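Long-range contacts in polysialic acid O-acetyltransferase (Escherichia coli, PDB 3JQY), which catalyses the transfer of acetyl groups from acetyl-CoA to the O7 or O9 hydroxyl of capsular polysialic acid: residues B[65-70]-B[88-93]; B[105-110]-B[126-131]. All coordinates share one frame; numbering follows the deposited sequence. Where two conformers were deposited one is given.

Interaction 1 (B[65-70]-B[88-93]); sequences IIEDDV and IHKNSK
Two successive coils of the left-handed beta-helix meet here at a corner, where strands 63-66 and 85-88 end and each segment makes a type II beta turn, Glu67 to Val70 on one coil and His89 to Ser92 on the next. The last parallel ladder step sets Ile66 beside Ile88. Ile88 N donates to Ile65 O at 2.8 Å, and Glu67 N donates to Ile88 O at 3.0 Å. Glu67 then continues the link with its side chain. Its CG lies anti to the carbonyl carbon (chi1 -58°), and the extended chain runs beside His89, pointing the same way. Lys90 N donates to Glu67 OE1 at 2.9 Å, from above the carboxylate plane. OE2 sits over one face of the His89 ring and forms a salt bridge with Arg87. An alanine in place of Glu67 would probably leave Lys90 N without this acceptor and Arg87 without its carboxylate mate. Inside the corner, Val70 CG1 packs on Ile88 CG2 at 3.8 Å, while Val70 CG2 lies 3.2 Å from His89 O. That carbonyl also accepts a hydrogen bond from Ser92 OG within the second turn, at 2.7 Å. At the outer side, one water bridges Asp69 O and Ser92 O. A second water donates to Asp69 OD2 and accepts a longer bond from Asn91 ND2. The stack continues on both sides of the pair. Backbone bonds join Ile66 to Val43 and Gly45 of the preceding coil, and His89 ND1 bonds to Ile108 O of the following one. Ile66 and Ile88 pack on Cys72 and Leu75 of strand 71-80.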
# COMPACT_ATOMS: atom_id res chain seq x y z
N ILE B 65 5.98 2.27 30.25
CA ILE B 65 5.33 1.34 31.16
C ILE B 65 4.66 0.25 30.34
O ILE B 65 3.83 0.54 29.47
CB ILE B 65 4.20 2.03 31.96
CG1 ILE B 65 4.77 3.12 32.86
CG2 ILE B 65 3.41 0.98 32.77
CD1 ILE B 65 3.70 4.06 33.38
N ILE B 66 5.03 -1.00 30.59
CA ILE B 66 4.35 -2.11 29.94
C ILE B 66 3.85 -3.05 31.03
O ILE B 66 4.63 -3.52 31.85
CB ILE B 66 5.30 -2.89 29.00
CG1 ILE B 66 5.94 -1.94 27.98
CG2 ILE B 66 4.55 -4.03 28.31
CD1 ILE B 66 6.85 -2.64 26.99
N GLU B 67 2.55 -3.32 31.04
CA GLU B 67 1.95 -4.04 32.15
C GLU B 67 2.09 -5.56 32.05
O GLU B 67 2.59 -6.08 31.05
CB GLU B 67 0.48 -3.62 32.32
CG GLU B 67 0.33 -2.11 32.55
CD GLU B 67 -1.09 -1.68 32.86
OE1 GLU B 67 -2.00 -2.54 32.80
OE2 GLU B 67 -1.29 -0.49 33.18
N ASP B 68 1.68 -6.25 33.11
CA ASP B 68 1.70 -7.71 33.13
C ASP B 68 0.88 -8.27 31.97
O ASP B 68 -0.11 -7.66 31.54
CB ASP B 68 1.11 -8.23 34.45
CG ASP B 68 2.07 -8.14 35.63
OD1 ASP B 68 3.27 -7.85 35.44
OD2 ASP B 68 1.61 -8.39 36.77
N ASP B 69 1.30 -9.43 31.48
CA ASP B 69 0.54 -10.21 30.50
C ASP B 69 0.38 -9.55 29.14
O ASP B 69 -0.48 -9.94 28.35
CB ASP B 69 -0.81 -10.61 31.07
CG ASP B 69 -0.68 -11.50 32.29
OD1 ASP B 69 0.30 -12.28 32.34
OD2 ASP B 69 -1.53 -11.42 33.20
N VAL B 70 1.22 -8.56 28.86
CA VAL B 70 1.30 -8.02 27.52
C VAL B 70 2.21 -8.92 26.69
O VAL B 70 3.19 -9.46 27.20
CB VAL B 70 1.82 -6.57 27.56
CG1 VAL B 70 2.00 -6.01 26.15
CG2 VAL B 70 0.88 -5.70 28.37
N ILE B 88 1.51 0.74 27.89
CA ILE B 88 0.82 -0.36 27.23
C ILE B 88 0.12 -1.20 28.28
O ILE B 88 0.76 -1.81 29.13
CB ILE B 88 1.81 -1.20 26.42
CG1 ILE B 88 2.52 -0.32 25.38
CG2 ILE B 88 1.10 -2.37 25.74
CD1 ILE B 88 3.52 -1.06 24.52
N HIS B 89 -1.21 -1.22 28.22
CA HIS B 89 -2.02 -1.85 29.27
C HIS B 89 -2.07 -3.37 29.18
O HIS B 89 -1.82 -3.96 28.13
CB HIS B 89 -3.45 -1.30 29.23
CG HIS B 89 -3.61 0.07 29.81
ND1 HIS B 89 -3.13 1.20 29.21
CD2 HIS B 89 -4.24 0.48 30.94
CE1 HIS B 89 -3.43 2.26 29.94
NE2 HIS B 89 -4.11 1.85 31.00
N LYS B 90 -2.44 -4.00 30.29
CA LYS B 90 -2.41 -5.46 30.42
C LYS B 90 -3.19 -6.22 29.36
O LYS B 90 -4.20 -5.74 28.84
CB LYS B 90 -2.91 -5.87 31.82
CG LYS B 90 -4.28 -5.31 32.15
CD LYS B 90 -4.92 -6.02 33.34
CE LYS B 90 -4.09 -5.86 34.61
NZ LYS B 90 -4.73 -6.55 35.78
N ASN B 91 -2.68 -7.40 29.03
CA ASN B 91 -3.35 -8.36 28.16
C ASN B 91 -3.47 -7.94 26.70
O ASN B 91 -4.21 -8.54 25.93
CB ASN B 91 -4.72 -8.73 28.73
CG ASN B 91 -4.61 -9.55 30.00
OD1 ASN B 91 -4.12 -10.67 29.97
ND2 ASN B 91 -5.05 -8.98 31.11
N SER B 92 -2.73 -6.91 26.33
CA SER B 92 -2.67 -6.48 24.94
C SER B 92 -1.60 -7.27 24.19
O SER B 92 -0.77 -7.93 24.80
CB SER B 92 -2.38 -4.98 24.85
OG SER B 92 -1.19 -4.66 25.55
N LYS B 93 -1.62 -7.19 22.87
CA LYS B 93 -0.63 -7.86 22.05
C LYS B 93 -0.12 -6.86 21.03
O LYS B 93 -0.92 -6.28 20.29
CB LYS B 93 -1.25 -9.05 21.31
CG LYS B 93 -1.86 -10.10 22.23
CD LYS B 93 -2.25 -11.33 21.44
CE LYS B 93 -2.87 -12.39 22.32
NZ LYS B 93 -3.20 -13.61 21.53
O HOH W 1 -1.37 -10.62 25.82
O HOH W 2 -4.33 -11.32 33.26

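Interaction 2 (B[105-110]-B[126-131]); sequences KVIIGR and NVTIGH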
# COMPACT_ATOMS: atom_id res chain seq x y z
N LYS B 105 2.53 11.54 24.23
CA LYS B 105 1.99 10.43 25.01
C LYS B 105 1.37 9.41 24.08
O LYS B 105 0.59 9.75 23.20
CB LYS B 105 0.92 10.93 25.99
CG LYS B 105 1.41 11.93 27.02
CD LYS B 105 0.31 12.22 28.03
CE LYS B 105 0.50 13.58 28.70
NZ LYS B 105 1.76 13.65 29.48
N VAL B 106 1.73 8.14 24.25
CA VAL B 106 1.14 7.08 23.45
C VAL B 106 0.60 6.06 24.43
O VAL B 106 1.35 5.57 25.28
CB VAL B 106 2.16 6.43 22.50
CG1 VAL B 106 1.53 5.27 21.73
CG2 VAL B 106 2.71 7.48 21.52
N ILE B 107 -0.69 5.78 24.35
CA ILE B 107 -1.35 4.86 25.27
C ILE B 107 -2.09 3.80 24.49
O ILE B 107 -2.80 4.10 23.54
CB ILE B 107 -2.37 5.59 26.17
CG1 ILE B 107 -1.75 6.83 26.83
CG2 ILE B 107 -2.94 4.63 27.21
CD1 ILE B 107 -0.50 6.54 27.62
N ILE B 108 -1.92 2.54 24.89
CA ILE B 108 -2.61 1.43 24.26
C ILE B 108 -3.37 0.65 25.33
O ILE B 108 -2.79 0.19 26.30
CB ILE B 108 -1.60 0.53 23.55
CG1 ILE B 108 -0.87 1.33 22.46
CG2 ILE B 108 -2.30 -0.70 22.97
CD1 ILE B 108 0.24 0.58 21.77
N GLY B 109 -4.68 0.54 25.15
CA GLY B 109 -5.56 0.00 26.18
C GLY B 109 -5.52 -1.51 26.36
O GLY B 109 -4.80 -2.22 25.66
N ARG B 110 -6.32 -1.99 27.30
CA ARG B 110 -6.35 -3.40 27.67
C ARG B 110 -6.95 -4.30 26.59
O ARG B 110 -7.92 -3.92 25.93
CB ARG B 110 -7.16 -3.58 28.96
CG ARG B 110 -6.57 -2.87 30.15
CD ARG B 110 -7.32 -3.22 31.43
NE ARG B 110 -8.57 -2.48 31.55
CZ ARG B 110 -8.68 -1.31 32.17
NH1 ARG B 110 -7.62 -0.74 32.72
NH2 ARG B 110 -9.86 -0.70 32.24
N ASN B 126 -0.52 13.47 21.14
CA ASN B 126 -0.95 12.24 21.79
C ASN B 126 -1.56 11.27 20.81
O ASN B 126 -2.32 11.67 19.93
CB ASN B 126 -1.96 12.55 22.89
CG ASN B 126 -1.42 13.55 23.91
OD1 ASN B 126 -2.14 14.44 24.36
ND2 ASN B 126 -0.15 13.41 24.25
N VAL B 127 -1.22 10.00 20.94
CA VAL B 127 -1.89 8.96 20.18
C VAL B 127 -2.41 7.94 21.18
O VAL B 127 -1.65 7.45 22.01
CB VAL B 127 -0.95 8.30 19.15
CG1 VAL B 127 -1.64 7.10 18.52
CG2 VAL B 127 -0.54 9.31 18.08
N THR B 128 -3.70 7.66 21.12
CA THR B 128 -4.35 6.80 22.09
C THR B 128 -5.17 5.73 21.39
O THR B 128 -5.89 6.02 20.43
CB THR B 128 -5.30 7.61 22.99
OG1 THR B 128 -4.53 8.52 23.80
CG2 THR B 128 -6.10 6.68 23.89
N ILE B 129 -5.04 4.49 21.85
CA ILE B 129 -5.90 3.41 21.38
C ILE B 129 -6.63 2.85 22.59
O ILE B 129 -6.00 2.56 23.60
CB ILE B 129 -5.10 2.27 20.70
CG1 ILE B 129 -4.26 2.84 19.55
CG2 ILE B 129 -6.04 1.18 20.20
CD1 ILE B 129 -3.58 1.77 18.71
N GLY B 130 -7.94 2.71 22.48
CA GLY B 130 -8.76 2.26 23.59
C GLY B 130 -8.61 0.79 23.90
O GLY B 130 -7.77 0.10 23.33
N HIS B 131 -9.44 0.30 24.82
CA HIS B 131 -9.43 -1.11 25.16
C HIS B 131 -10.15 -1.90 24.09
O HIS B 131 -10.97 -1.36 23.35
CB HIS B 131 -10.13 -1.34 26.50
CG HIS B 131 -9.71 -0.38 27.58
ND1 HIS B 131 -8.44 -0.39 28.13
CD2 HIS B 131 -10.39 0.60 28.21
CE1 HIS B 131 -8.36 0.55 29.05
NE2 HIS B 131 -9.53 1.17 29.12
O HOH W 3 -2.26 9.59 24.74
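Arg110 and His131 lie side by side and point the same way, the guanidinium stacked flat on the imidazole. Their planes are 15° apart and their centres 4.1 Å. His131 CE1 sits over the centre of the guanidinium, 3.6 Å from Arg110 CZ. A bend at chi3 (-79°) places Arg110 NE, and chi4 (-91°) then sets CZ against the ring. The same histidine also takes a backbone bond: Arg110 N donates to His131 ND1 at 2.8 Å, in the ring plane. This bond requires ND1 to be unprotonated, and together with the stack it would restrain rotation of the ring. Beside it, Gly109 CA lies 3.5 Å from His131 ND1. A side chain at Gly109 would run into the backbone of Gly130 and His131. At the other end, Lys105 and Asn126 also lie side by side. Asn126 ND2 approaches Lys105 CB to 3.2 Å, a packing contact. Between these ends, Ile107 and Thr128 share one face of the sheet, where a water joins Thr128 OG1 and, weakly, Lys105 O. Val106, Ile108, Val127 and Ile129 point to the other face. There Val127 and Ile129 pack on Leu141 of strand 139-142. Strands 105-108 and 126-129 run parallel, their axes 4.8 Å apart, with Val127 N, Ile107 N, Ile129 N and Gly109 N donating across in turn. In-register stacking of equivalent residues, with aliphatic side chains turned inward and a glycine at the turn, is characteristic of the left-handed beta-helix of hexapeptide-repeat transferases.

How the interactions relate
Interactions 1 and 2 follow one another along the chain and belong to the same parallel sheet of the beta-helix, their centres about 12 Å apart. Strand 85-88 pairs directly with strand 105-108, so the two contacts span four consecutive coils. His89 is the joint. His89 N is 2.9 Å from Ile108 O, a probable hydrogen bond. His89 CB packs 3.5 Å from Arg110 N, and His89 CE1 lies 3.6 Å from Ile107 CG2. Interaction 1 lies away from the annotated sites. Interaction 2 is nearer: the side chain of Val127 is about 8 Å from that of Lys180, which probably binds acetyl-CoA, as inferred from relatives.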